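Local coordinates for predicted ancestral HMA domain of Pik-1 from Oryza spp. (Synthetic construct, PDB 7BNT), which probably binds blast-fungus AVR-Pik effectors, as a reconstructed ancestor of the integrated heavy-metal-associated domain of the rice immune receptor Pik-1, at residues B[9-14]-B[68-73]. Numbering follows the deposited sequence.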
loop_
_atom_site.group_PDB
_atom_site.type_symbol
_atom_site.label_atom_id
_atom_site.label_comp_id
_atom_site.label_asym_id
_atom_site.label_seq_id
_atom_site.Cartn_x
_atom_site.Cartn_y
_atom_site.Cartn_z
ATOM N N VAL B 9 1.758 3.473 -5.970
ATOM C CA VAL B 9 2.522 3.797 -4.744
ATOM C C VAL B 9 2.809 5.294 -4.761
ATOM O O VAL B 9 3.348 5.800 -5.754
ATOM C CB VAL B 9 3.822 2.997 -4.647
ATOM C CG1 VAL B 9 4.552 3.348 -3.370
ATOM C CG2 VAL B 9 3.537 1.505 -4.709
ATOM N N ILE B 10 2.459 5.956 -3.672
ATOM C CA ILE B 10 2.644 7.410 -3.495
ATOM C C ILE B 10 3.456 7.650 -2.223
ATOM O O ILE B 10 3.088 7.155 -1.155
ATOM C CB ILE B 10 1.295 8.160 -3.476
ATOM C CG1 ILE B 10 0.568 8.009 -4.813
ATOM C CG2 ILE B 10 1.520 9.623 -3.141
ATOM C CD1 ILE B 10 -0.884 8.468 -4.786
ATOM N N LYS B 11 4.542 8.395 -2.348
ATOM C CA LYS B 11 5.337 8.839 -1.184
ATOM C C LYS B 11 4.588 9.986 -0.505
ATOM O O LYS B 11 4.117 10.913 -1.207
ATOM C CB LYS B 11 6.733 9.299 -1.604
ATOM C CG LYS B 11 7.645 9.674 -0.431
ATOM C CD LYS B 11 9.108 9.764 -0.851
ATOM C CE LYS B 11 10.060 10.193 0.240
ATOM N NZ LYS B 11 11.461 10.250 -0.253
ATOM N N VAL B 12 4.419 9.864 0.797
ATOM C CA VAL B 12 3.598 10.836 1.554
ATOM C C VAL B 12 4.467 11.532 2.571
ATOM O O VAL B 12 5.480 10.999 2.999
ATOM C CB VAL B 12 2.383 10.186 2.227
ATOM C CG1 VAL B 12 1.422 9.662 1.172
ATOM C CG2 VAL B 12 2.789 9.100 3.211
ATOM N N PRO B 13 4.004 12.715 3.022
ATOM C CA PRO B 13 4.742 13.503 3.992
ATOM C C PRO B 13 4.843 12.749 5.319
ATOM O O PRO B 13 3.897 12.094 5.769
ATOM C CB PRO B 13 3.898 14.777 4.090
ATOM C CG PRO B 13 2.503 14.279 3.789
ATOM C CD PRO B 13 2.729 13.341 2.636
ATOM N N MET B 14 6.023 12.874 5.903
ATOM C CA MET B 14 6.382 12.238 7.174
ATOM C C MET B 14 6.578 13.305 8.248
ATOM O O MET B 14 7.342 13.058 9.181
ATOM C CB MET B 14 7.647 11.414 6.949
ATOM C CG MET B 14 7.408 10.281 5.963
ATOM S SD MET B 14 6.357 8.987 6.664
ATOM C CE MET B 14 7.588 8.087 7.616
ATOM N N HIS B 68 3.211 17.365 0.947
ATOM C CA HIS B 68 3.796 16.976 -0.346
ATOM C C HIS B 68 3.611 15.474 -0.586
ATOM O O HIS B 68 3.864 14.668 0.350
ATOM C CB HIS B 68 5.266 17.360 -0.453
ATOM C CG HIS B 68 5.754 17.189 -1.854
ATOM N ND1 HIS B 68 5.119 17.802 -2.927
ATOM C CD2 HIS B 68 6.751 16.437 -2.378
ATOM C CE1 HIS B 68 5.740 17.471 -4.043
ATOM N NE2 HIS B 68 6.749 16.637 -3.734
ATOM N N ALA B 69 3.339 15.125 -1.834
ATOM C CA ALA B 69 3.112 13.734 -2.267
ATOM C C ALA B 69 3.768 13.553 -3.629
ATOM O O ALA B 69 3.824 14.501 -4.419
ATOM C CB ALA B 69 1.638 13.434 -2.325
ATOM N N GLU B 70 4.227 12.346 -3.899
ATOM C CA GLU B 70 4.976 12.023 -5.124
ATOM C C GLU B 70 4.588 10.617 -5.577
ATOM O O GLU B 70 4.750 9.662 -4.817
ATOM C CB GLU B 70 6.475 12.147 -4.831
ATOM C CG GLU B 70 7.364 11.881 -6.004
ATOM C CD GLU B 70 8.846 12.025 -5.675
ATOM O OE1 GLU B 70 9.194 12.157 -4.460
ATOM O OE2 GLU B 70 9.654 11.962 -6.617
ATOM N N LEU B 71 4.089 10.507 -6.793
ATOM C CA LEU B 71 3.827 9.190 -7.408
ATOM C C LEU B 71 5.148 8.478 -7.653
ATOM O O LEU B 71 6.022 9.057 -8.324
ATOM C CB LEU B 71 3.048 9.375 -8.698
ATOM C CG LEU B 71 2.618 8.118 -9.447
ATOM C CD1 LEU B 71 1.693 7.261 -8.613
ATOM C CD2 LEU B 71 1.937 8.493 -10.745
ATOM N N LEU B 72 5.257 7.226 -7.212
ATOM C CA LEU B 72 6.520 6.497 -7.400
ATOM C C LEU B 72 6.358 5.198 -8.169
ATOM O O LEU B 72 7.388 4.670 -8.604
ATOM C CB LEU B 72 7.180 6.219 -6.047
ATOM C CG LEU B 72 7.624 7.440 -5.248
ATOM C CD1 LEU B 72 8.311 6.955 -3.992
ATOM C CD2 LEU B 72 8.558 8.350 -6.023
ATOM N N GLN B 73 5.152 4.635 -8.262
ATOM C CA GLN B 73 5.015 3.360 -8.984
ATOM C C GLN B 73 3.592 3.253 -9.507
ATOM O O GLN B 73 2.665 3.622 -8.779
ATOM C CB GLN B 73 5.301 2.178 -8.055
ATOM C CG GLN B 73 5.443 0.849 -8.777
ATOM C CD GLN B 73 5.488 -0.337 -7.848
ATOM O OE1 GLN B 73 6.278 -0.392 -6.912
ATOM N NE2 GLN B 73 4.663 -1.309 -8.157
#
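Val9 meets both Leu72 and Gln73 in a classic beta bulge, where the first strand of this ferredoxin-like HMA fold pairs antiparallel with the last. The backbone bonds centre on that bulge: Val9 O takes a nearly straight bond from Leu72 N (2.8 Å, 168° at the hydrogen) and a weak, longer one from Gln73 N, while Val9 N donates to Gln73 O. Past the bulge the ladder is regular, with Lys11 N giving to Glu70 O (2.8 Å) and Glu70 N to Lys11 O. Two CA-H...O contacts supplement it, from Ile10 CA to Glu70 O and from Ala69 CA to Lys11 O (3.2 Å).

Apolar contacts lie on both faces. On the face covered by helix 55-65, chi1 of -63° sets Ile10 CG2 anti to the backbone N, against Ala69 CB, and CG1 beside the N, against Leu71 CD1 (4.0 Å); Leu58 and Leu62 pack on Ile10 from that helix. On the other face, CB of Val9 lies 3.8 Å from CB of Gln73, whose NE2 bonds to Ser75 OG. Gln73 also pairs with a strand of another protein's chain, continuing the sheet across the interface. Across the strands, methyl CD1 of Leu72 rests 3.7 Å from Lys11 CB.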